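Local coordinates for uncharacterized protein (Legionella longbeachae NSW150, PDB 4JZA) that probably hydrolyses the 3-phosphate of phosphatidylinositol 3-phosphate, as a phosphoinositide phosphatase through which the pathogen may alter host lipid metabolism, at residues T212-V217 and G290-E295; G191-L196 and T301-L306. All coordinates share one frame; numbering follows the deposited sequence.

Contact 1 (T212-V217 and G290-E295); sequences TSYLEV and GDIKWE
Tyr214 and Lys293 meet with their side chains crossing at about a right angle: the tyrosine ring points to the 290-295 segment, and the lysine CB comes against it. The touching atoms are CE2 of Tyr214 and CB of Lys293, 4.0 Å apart, and the methylene comes at the ring obliquely. With CG anti to the backbone N (chi1 -163°), the tyrosine projects out of the first turn of helix 214-234, in the family's insertion domain. Its far end has a looser neighbour, Ile292, whose CG2 lies 4.2 Å from Tyr214 OH. The lysine does not follow the ring. Its CG sits between the backbone N and the carbonyl carbon (chi1 70°), and the extended chain beyond leads off so that NZ bonds to Thr289 O.

The helix that carries the tyrosine starts at an N-cap, Ser213, whose OG accepts from Glu216 N at 3.0 Å. On the other side, Gly290 to Lys293 form a type I turn, which follows helix 274-288 and leads into the short helix 293-296. The contact is plain packing that joins this turn to the long helix, far from the centre of the chain. Its chemistry is divided: no polar bond links the segments, while both polar tips turn to backbone carbonyls where helix 274-288 ends, Tyr214 OH donating to Leu288 O, next to the Thr289 O that holds the lysine.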
ATOM      1  N   THR A 212     -23.189  -1.252 -30.820  1.00 62.58           N
ATOM      2  CA  THR A 212     -23.871  -0.253 -29.970  1.00 59.64           C
ATOM      3  C   THR A 212     -25.043  -0.823 -29.168  1.00 55.73           C
ATOM      4  O   THR A 212     -25.817  -0.067 -28.544  1.00 52.42           O
ATOM      5  CB  THR A 212     -24.481   0.899 -30.830  1.00 66.07           C
ATOM      6  OG1 THR A 212     -25.661   0.429 -31.493  1.00 63.27           O
ATOM      7  CG2 THR A 212     -23.504   1.441 -31.898  1.00 68.27           C
ATOM      8  N   SER A 213     -25.221  -2.141 -29.180  1.00 50.81           N
ATOM      9  CA  SER A 213     -26.316  -2.713 -28.400  1.00 47.16           C
ATOM     10  C   SER A 213     -26.069  -4.167 -28.105  1.00 48.51           C
ATOM     11  O   SER A 213     -25.227  -4.798 -28.746  1.00 48.57           O
ATOM     12  CB  SER A 213     -27.647  -2.574 -29.141  1.00 45.97           C
ATOM     13  OG  SER A 213     -27.738  -3.579 -30.139  1.00 45.36           O
ATOM     14  N   TYR A 214     -26.836  -4.704 -27.151  1.00 50.51           N
ATOM     15  CA  TYR A 214     -26.642  -6.076 -26.724  1.00 50.82           C
ATOM     16  C   TYR A 214     -27.063  -7.019 -27.893  1.00 52.70           C
ATOM     17  O   TYR A 214     -26.369  -7.977 -28.233  1.00 52.29           O
ATOM     18  CB  TYR A 214     -27.362  -6.354 -25.397  1.00 50.21           C
ATOM     19  CG  TYR A 214     -26.819  -7.614 -24.769  1.00 53.38           C
ATOM     20  CD1 TYR A 214     -25.526  -7.664 -24.263  1.00 54.12           C
ATOM     21  CD2 TYR A 214     -27.555  -8.793 -24.766  1.00 53.71           C
ATOM     22  CE1 TYR A 214     -25.001  -8.836 -23.746  1.00 51.17           C
ATOM     23  CE2 TYR A 214     -27.028  -9.967 -24.247  1.00 51.79           C
ATOM     24  CZ  TYR A 214     -25.762  -9.973 -23.740  1.00 49.64           C
ATOM     25  OH  TYR A 214     -25.254 -11.128 -23.259  1.00 49.05           O
ATOM     26  N   LEU A 215     -28.146  -6.676 -28.575  1.00 54.70           N
ATOM     27  CA  LEU A 215     -28.467  -7.340 -29.836  1.00 56.19           C
ATOM     28  C   LEU A 215     -27.289  -7.364 -30.832  1.00 56.18           C
ATOM     29  O   LEU A 215     -26.983  -8.396 -31.414  1.00 55.22           O
ATOM     30  CB  LEU A 215     -29.710  -6.696 -30.461  1.00 58.46           C
ATOM     31  CG  LEU A 215     -31.021  -6.997 -29.710  1.00 57.05           C
ATOM     32  CD1 LEU A 215     -32.236  -6.196 -30.210  1.00 55.96           C
ATOM     33  CD2 LEU A 215     -31.300  -8.491 -29.782  1.00 58.40           C
ATOM     34  N   GLU A 216     -26.603  -6.253 -31.015  1.00 60.47           N
ATOM     35  CA  GLU A 216     -25.433  -6.273 -31.891  1.00 64.07           C
ATOM     36  C   GLU A 216     -24.293  -7.143 -31.340  1.00 61.78           C
ATOM     37  O   GLU A 216     -23.494  -7.704 -32.109  1.00 64.73           O
ATOM     38  CB  GLU A 216     -24.980  -4.850 -32.254  1.00 71.27           C
ATOM     39  CG  GLU A 216     -25.866  -4.178 -33.313  1.00 75.48           C
ATOM     40  CD  GLU A 216     -25.514  -2.713 -33.607  1.00 81.94           C
ATOM     41  OE1 GLU A 216     -24.378  -2.234 -33.302  1.00 81.05           O
ATOM     42  OE2 GLU A 216     -26.393  -2.042 -34.188  1.00 78.96           O
ATOM     43  N   VAL A 217     -24.219  -7.302 -30.023  1.00 58.10           N
ATOM     44  CA  VAL A 217     -23.208  -8.210 -29.463  1.00 56.61           C
ATOM     45  C   VAL A 217     -23.470  -9.660 -29.824  1.00 56.69           C
ATOM     46  O   VAL A 217     -22.586 -10.337 -30.326  1.00 57.70           O
ATOM     47  CB  VAL A 217     -23.097  -8.080 -27.939  1.00 58.51           C
ATOM     48  CG1 VAL A 217     -22.137  -9.127 -27.370  1.00 56.32           C
ATOM     49  CG2 VAL A 217     -22.610  -6.675 -27.596  1.00 56.99           C
ATOM     50  N   GLY A 290     -27.678 -16.380 -22.040  1.00 63.16           N
ATOM     51  CA  GLY A 290     -28.078 -16.985 -20.779  1.00 60.77           C
ATOM     52  C   GLY A 290     -28.609 -15.953 -19.807  1.00 60.65           C
ATOM     53  O   GLY A 290     -29.027 -14.872 -20.192  1.00 55.76           O
ATOM     54  N   ASP A 291     -28.564 -16.290 -18.523  1.00 68.84           N
ATOM     55  CA  ASP A 291     -29.225 -15.480 -17.476  1.00 69.67           C
ATOM     56  C   ASP A 291     -28.558 -14.126 -17.225  1.00 66.92           C
ATOM     57  O   ASP A 291     -29.174 -13.193 -16.749  1.00 60.73           O
ATOM     58  CB  ASP A 291     -29.313 -16.286 -16.167  1.00 72.39           C
ATOM     59  CG  ASP A 291     -30.358 -17.445 -16.244  1.00 76.42           C
ATOM     60  OD1 ASP A 291     -31.466 -17.231 -16.826  1.00 68.80           O
ATOM     61  OD2 ASP A 291     -30.063 -18.558 -15.733  1.00 69.71           O
ATOM     62  N   ILE A 292     -27.302 -14.003 -17.620  1.00 69.61           N
ATOM     63  CA  ILE A 292     -26.579 -12.764 -17.441  1.00 67.99           C
ATOM     64  C   ILE A 292     -27.271 -11.594 -18.150  1.00 62.80           C
ATOM     65  O   ILE A 292     -27.107 -10.437 -17.766  1.00 58.85           O
ATOM     66  CB  ILE A 292     -25.119 -12.940 -17.915  1.00 72.64           C
ATOM     67  CG1 ILE A 292     -24.197 -11.975 -17.165  1.00 76.53           C
ATOM     68  CG2 ILE A 292     -24.988 -12.872 -19.430  1.00 76.08           C
ATOM     69  CD1 ILE A 292     -23.822 -12.485 -15.784  1.00 76.51           C
ATOM     70  N   LYS A 293     -28.044 -11.916 -19.183  1.00 59.20           N
ATOM     71  CA  LYS A 293     -28.538 -10.915 -20.127  1.00 59.67           C
ATOM     72  C   LYS A 293     -29.445  -9.921 -19.472  1.00 53.46           C
ATOM     73  O   LYS A 293     -29.485  -8.793 -19.859  1.00 47.79           O
ATOM     74  CB  LYS A 293     -29.248 -11.581 -21.313  1.00 62.06           C
ATOM     75  CG  LYS A 293     -30.573 -12.223 -20.966  1.00 64.76           C
ATOM     76  CD  LYS A 293     -30.951 -13.316 -21.954  1.00 72.55           C
ATOM     77  CE  LYS A 293     -32.095 -14.182 -21.431  1.00 75.21           C
ATOM     78  NZ  LYS A 293     -32.500 -15.202 -22.436  1.00 77.84           N
ATOM     79  N   TRP A 294     -30.165 -10.368 -18.465  1.00 57.29           N
ATOM     80  CA  TRP A 294     -31.056  -9.509 -17.701  1.00 56.64           C
ATOM     81  C   TRP A 294     -30.282  -8.374 -17.099  1.00 58.09           C
ATOM     82  O   TRP A 294     -30.797  -7.293 -16.911  1.00 49.34           O
ATOM     83  CB  TRP A 294     -31.715 -10.314 -16.574  1.00 54.88           C
ATOM     84  CG  TRP A 294     -32.795 -11.162 -17.098  1.00 57.23           C
ATOM     85  CD1 TRP A 294     -32.715 -12.477 -17.438  1.00 53.86           C
ATOM     86  CD2 TRP A 294     -34.118 -10.733 -17.434  1.00 54.87           C
ATOM     87  NE1 TRP A 294     -33.904 -12.899 -17.936  1.00 55.34           N
ATOM     88  CE2 TRP A 294     -34.787 -11.854 -17.948  1.00 53.93           C
ATOM     89  CE3 TRP A 294     -34.796  -9.509 -17.344  1.00 54.31           C
ATOM     90  CZ2 TRP A 294     -36.122 -11.820 -18.349  1.00 58.48           C
ATOM     91  CZ3 TRP A 294     -36.127  -9.461 -17.736  1.00 59.34           C
ATOM     92  CH2 TRP A 294     -36.782 -10.619 -18.253  1.00 60.54           C
ATOM     93  N   GLU A 295     -29.022  -8.655 -16.790  1.00 65.71           N
ATOM     94  CA  GLU A 295     -28.224  -7.772 -15.976  1.00 72.37           C
ATOM     95  C   GLU A 295     -27.266  -6.911 -16.826  1.00 71.67           C
ATOM     96  O   GLU A 295     -27.084  -5.729 -16.525  1.00 62.84           O
ATOM     97  CB  GLU A 295     -27.577  -8.596 -14.824  1.00 78.09           C
ATOM     98  CG  GLU A 295     -26.079  -8.500 -14.616  1.00 84.89           C
ATOM     99  CD  GLU A 295     -25.595  -9.248 -13.354  1.00 85.01           C
ATOM    100  OE1 GLU A 295     -25.974 -10.425 -13.103  1.00 69.55           O
ATOM    101  OE2 GLU A 295     -24.792  -8.634 -12.612  1.00 88.24           O
TER

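Contact 2 (G191-L196 and T301-L306); sequences GWLRDL and TQISSL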
ATOM      1  N   GLY A 191     -20.052  -6.291 -10.944  1.00 55.43           N
ATOM      2  CA  GLY A 191     -19.740  -7.693 -10.567  1.00 56.57           C
ATOM      3  C   GLY A 191     -19.625  -8.701 -11.705  1.00 53.59           C
ATOM      4  O   GLY A 191     -18.747  -9.563 -11.696  1.00 54.25           O
ATOM      5  N   TRP A 192     -20.516  -8.598 -12.677  1.00 50.90           N
ATOM      6  CA  TRP A 192     -20.512  -9.525 -13.781  1.00 51.74           C
ATOM      7  C   TRP A 192     -19.248  -9.484 -14.566  1.00 53.69           C
ATOM      8  O   TRP A 192     -18.860 -10.494 -15.177  1.00 55.15           O
ATOM      9  CB  TRP A 192     -21.696  -9.270 -14.702  1.00 50.84           C
ATOM     10  CG  TRP A 192     -21.720  -7.989 -15.481  1.00 48.49           C
ATOM     11  CD1 TRP A 192     -22.429  -6.837 -15.172  1.00 46.41           C
ATOM     12  CD2 TRP A 192     -21.118  -7.766 -16.776  1.00 43.65           C
ATOM     13  NE1 TRP A 192     -22.263  -5.903 -16.209  1.00 46.61           N
ATOM     14  CE2 TRP A 192     -21.477  -6.454 -17.194  1.00 43.71           C
ATOM     15  CE3 TRP A 192     -20.310  -8.546 -17.613  1.00 43.43           C
ATOM     16  CZ2 TRP A 192     -21.024  -5.905 -18.392  1.00 44.02           C
ATOM     17  CZ3 TRP A 192     -19.842  -7.999 -18.820  1.00 44.27           C
ATOM     18  CH2 TRP A 192     -20.196  -6.694 -19.193  1.00 46.26           C
ATOM     19  N   LEU A 193     -18.602  -8.317 -14.567  1.00 56.35           N
ATOM     20  CA  LEU A 193     -17.352  -8.136 -15.338  1.00 53.59           C
ATOM     21  C   LEU A 193     -16.199  -8.751 -14.617  1.00 52.42           C
ATOM     22  O   LEU A 193     -15.332  -9.373 -15.231  1.00 47.74           O
ATOM     23  CB  LEU A 193     -17.080  -6.665 -15.552  1.00 54.71           C
ATOM     24  CG  LEU A 193     -15.991  -6.279 -16.547  1.00 53.67           C
ATOM     25  CD1 LEU A 193     -16.097  -6.947 -17.915  1.00 51.33           C
ATOM     26  CD2 LEU A 193     -16.081  -4.785 -16.685  1.00 52.81           C
ATOM     27  N   ARG A 194     -16.223  -8.596 -13.296  1.00 52.87           N
ATOM     28  CA  ARG A 194     -15.244  -9.228 -12.449  1.00 55.24           C
ATOM     29  C   ARG A 194     -15.286 -10.723 -12.543  1.00 55.49           C
ATOM     30  O   ARG A 194     -14.247 -11.344 -12.542  1.00 53.23           O
ATOM     31  CB  ARG A 194     -15.461  -8.839 -11.010  1.00 58.88           C
ATOM     32  CG  ARG A 194     -15.088  -7.404 -10.723  1.00 60.84           C
ATOM     33  CD  ARG A 194     -15.082  -7.153  -9.231  1.00 63.74           C
ATOM     34  NE  ARG A 194     -15.098  -5.719  -8.941  1.00 66.15           N
ATOM     35  CZ  ARG A 194     -14.052  -4.895  -9.108  1.00 58.88           C
ATOM     36  NH1 ARG A 194     -12.897  -5.339  -9.588  1.00 54.13           N
ATOM     37  NH2 ARG A 194     -14.163  -3.619  -8.789  1.00 53.57           N
ATOM     38  N   ASP A 195     -16.484 -11.299 -12.638  1.00 61.35           N
ATOM     39  CA  ASP A 195     -16.641 -12.758 -12.696  1.00 60.38           C
ATOM     40  C   ASP A 195     -16.214 -13.413 -14.031  1.00 59.53           C
ATOM     41  O   ASP A 195     -16.114 -14.612 -14.092  1.00 62.40           O
ATOM     42  CB  ASP A 195     -18.067 -13.131 -12.337  1.00 61.00           C
ATOM     43  CG  ASP A 195     -18.443 -12.730 -10.890  1.00 65.75           C
ATOM     44  OD1 ASP A 195     -17.553 -12.363 -10.075  1.00 66.40           O
ATOM     45  OD2 ASP A 195     -19.645 -12.787 -10.570  1.00 61.50           O
ATOM     46  N   LEU A 196     -15.893 -12.650 -15.066  1.00 57.09           N
ATOM     47  CA  LEU A 196     -15.554 -13.243 -16.350  1.00 58.85           C
ATOM     48  C   LEU A 196     -14.238 -13.971 -16.378  1.00 58.42           C
ATOM     49  O   LEU A 196     -13.320 -13.621 -15.648  1.00 58.90           O
ATOM     50  CB  LEU A 196     -15.523 -12.160 -17.441  1.00 60.89           C
ATOM     51  CG  LEU A 196     -16.813 -11.355 -17.670  1.00 59.83           C
ATOM     52  CD1 LEU A 196     -16.639 -10.411 -18.846  1.00 59.97           C
ATOM     53  CD2 LEU A 196     -17.975 -12.289 -17.942  1.00 60.75           C
ATOM     54  N   THR A 301     -22.004  -2.677 -23.554  1.00 53.09           N
ATOM     55  CA  THR A 301     -21.326  -1.996 -24.645  1.00 54.82           C
ATOM     56  C   THR A 301     -20.667  -0.715 -24.184  1.00 54.80           C
ATOM     57  O   THR A 301     -20.039  -0.024 -24.973  1.00 53.79           O
ATOM     58  CB  THR A 301     -22.263  -1.664 -25.831  1.00 55.62           C
ATOM     59  OG1 THR A 301     -23.366  -0.911 -25.363  1.00 54.33           O
ATOM     60  CG2 THR A 301     -22.722  -2.919 -26.500  1.00 55.09           C
ATOM     61  N   GLN A 302     -20.770  -0.418 -22.901  1.00 55.92           N
ATOM     62  CA  GLN A 302     -20.150   0.775 -22.370  1.00 55.95           C
ATOM     63  C   GLN A 302     -18.774   0.544 -21.818  1.00 55.51           C
ATOM     64  O   GLN A 302     -18.031   1.509 -21.558  1.00 57.28           O
ATOM     65  CB  GLN A 302     -21.050   1.330 -21.307  1.00 58.10           C
ATOM     66  CG  GLN A 302     -22.343   1.811 -21.923  1.00 62.43           C
ATOM     67  CD  GLN A 302     -23.297   2.282 -20.893  1.00 64.11           C
ATOM     68  OE1 GLN A 302     -22.931   2.484 -19.745  1.00 72.48           O
ATOM     69  NE2 GLN A 302     -24.537   2.411 -21.271  1.00 68.30           N
ATOM     70  N   ILE A 303     -18.428  -0.731 -21.646  1.00 54.57           N
ATOM     71  CA  ILE A 303     -17.173  -1.087 -21.008  1.00 56.16           C
ATOM     72  C   ILE A 303     -15.971  -0.541 -21.786  1.00 57.46           C
ATOM     73  O   ILE A 303     -15.108   0.128 -21.209  1.00 56.88           O
ATOM     74  CB  ILE A 303     -17.040  -2.611 -20.796  1.00 56.78           C
ATOM     75  CG1 ILE A 303     -18.170  -3.170 -19.910  1.00 56.90           C
ATOM     76  CG2 ILE A 303     -15.725  -2.941 -20.113  1.00 59.34           C
ATOM     77  CD1 ILE A 303     -18.363  -2.494 -18.560  1.00 56.00           C
ATOM     78  N   SER A 304     -15.934  -0.795 -23.090  1.00 56.49           N
ATOM     79  CA  SER A 304     -14.733  -0.532 -23.878  1.00 54.05           C
ATOM     80  C   SER A 304     -14.400   0.931 -24.009  1.00 54.69           C
ATOM     81  O   SER A 304     -13.366   1.282 -24.551  1.00 50.51           O
ATOM     82  CB  SER A 304     -14.855  -1.145 -25.272  1.00 51.30           C
ATOM     83  OG  SER A 304     -15.895  -0.521 -25.967  1.00 47.54           O
ATOM     84  N   SER A 305     -15.274   1.795 -23.521  1.00 60.45           N
ATOM     85  CA  SER A 305     -14.963   3.240 -23.478  1.00 62.82           C
ATOM     86  C   SER A 305     -13.837   3.646 -22.515  1.00 56.01           C
ATOM     87  O   SER A 305     -13.239   4.693 -22.684  1.00 54.43           O
ATOM     88  CB  SER A 305     -16.209   4.009 -23.068  1.00 65.68           C
ATOM     89  OG  SER A 305     -17.137   3.963 -24.110  1.00 73.68           O
ATOM     90  N   LEU A 306     -13.627   2.850 -21.472  1.00 50.69           N
ATOM     91  CA  LEU A 306     -12.581   3.071 -20.515  1.00 46.31           C
ATOM     92  C   LEU A 306     -11.585   1.926 -20.589  1.00 47.16           C
ATOM     93  O   LEU A 306     -11.884   0.850 -21.012  1.00 47.75           O
ATOM     94  CB  LEU A 306     -13.167   3.168 -19.131  1.00 44.18           C
ATOM     95  CG  LEU A 306     -13.976   4.434 -18.973  1.00 44.32           C
ATOM     96  CD1 LEU A 306     -14.735   4.424 -17.638  1.00 43.60           C
ATOM     97  CD2 LEU A 306     -13.064   5.642 -19.102  1.00 45.79           C
TER
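The carbonyl oxygen of Ile303, whose side chain packs on Trp192 and Leu193, is gripped by two N-H groups: Leu306 N, 3.1 Å from Ile303 O, and the indole NE1 of Trp311. This contact belongs to the largely helical, strand-free region between strands 159-166 and 352-359 of the phosphatase's mixed sheet, which corresponds at least in part to the family's insertion domain. It sets the short helix 191-194 against a stretch, 302-305, that has helical backbone angles but lacks the regular bonds. The two grips on Ile303 O probably help to hold the backbone from which the isoleucine projects.

Leu193 and Ile303 reach toward each other tip to tip. One methyl of the leucine, CD2, does the touching: it lies 3.7 Å from Ile303 CD1 and 3.9 Å from Ile303 CG2, so it rests against both branches of the isoleucine. Leu193 turns its CG away from its own backbone N (chi1 -168°), beside the carbonyl carbon, which brings CD2 to the isoleucine. Trp192 approaches differently. It slides past Ile303 in the opposite direction, and the outer corner of its six-membered ring, CH2, comes within 4.1 Å of Ile303 CG1 at an oblique angle.

All three residues are buried, and the surroundings complete the core. Phe204 of helix 198-206 stacks edge-to-face with the Trp192 ring, and Cys205 of the same helix touches Ile303. A weak bond from Trp192 NE1 to Thr299 OG1 gives the indole a polar partner, whereas the contact itself is wholly apolar. Leucine and tryptophan also pack on each other: Leu193 CB stands 4.2 Å above the indole plane of Trp192, offset toward the ring's rim.

In the fold
Leaving strand 159-166, the chain runs through helix 172-183 to the first half of contact 2, then through helix 198-206 to the first half of contact 1. Helices 214-234 to 274-288 make a long excursion without a strand, which contact 1 closes after 72 intervening residues. A few residues on, 301-306 returns to 191-196 and closes the wider loop of 104, so the two closures nest and do not cross. Their centres are 12 Å apart and they touch, Ile292 packing on Trp192 and Val217 on Thr301. Contact 1 ties helix 214-234 to helix 293-296; contact 2, nearer the centre of the chain, joins the outgoing helix 191-194 to the returning loop 301-306.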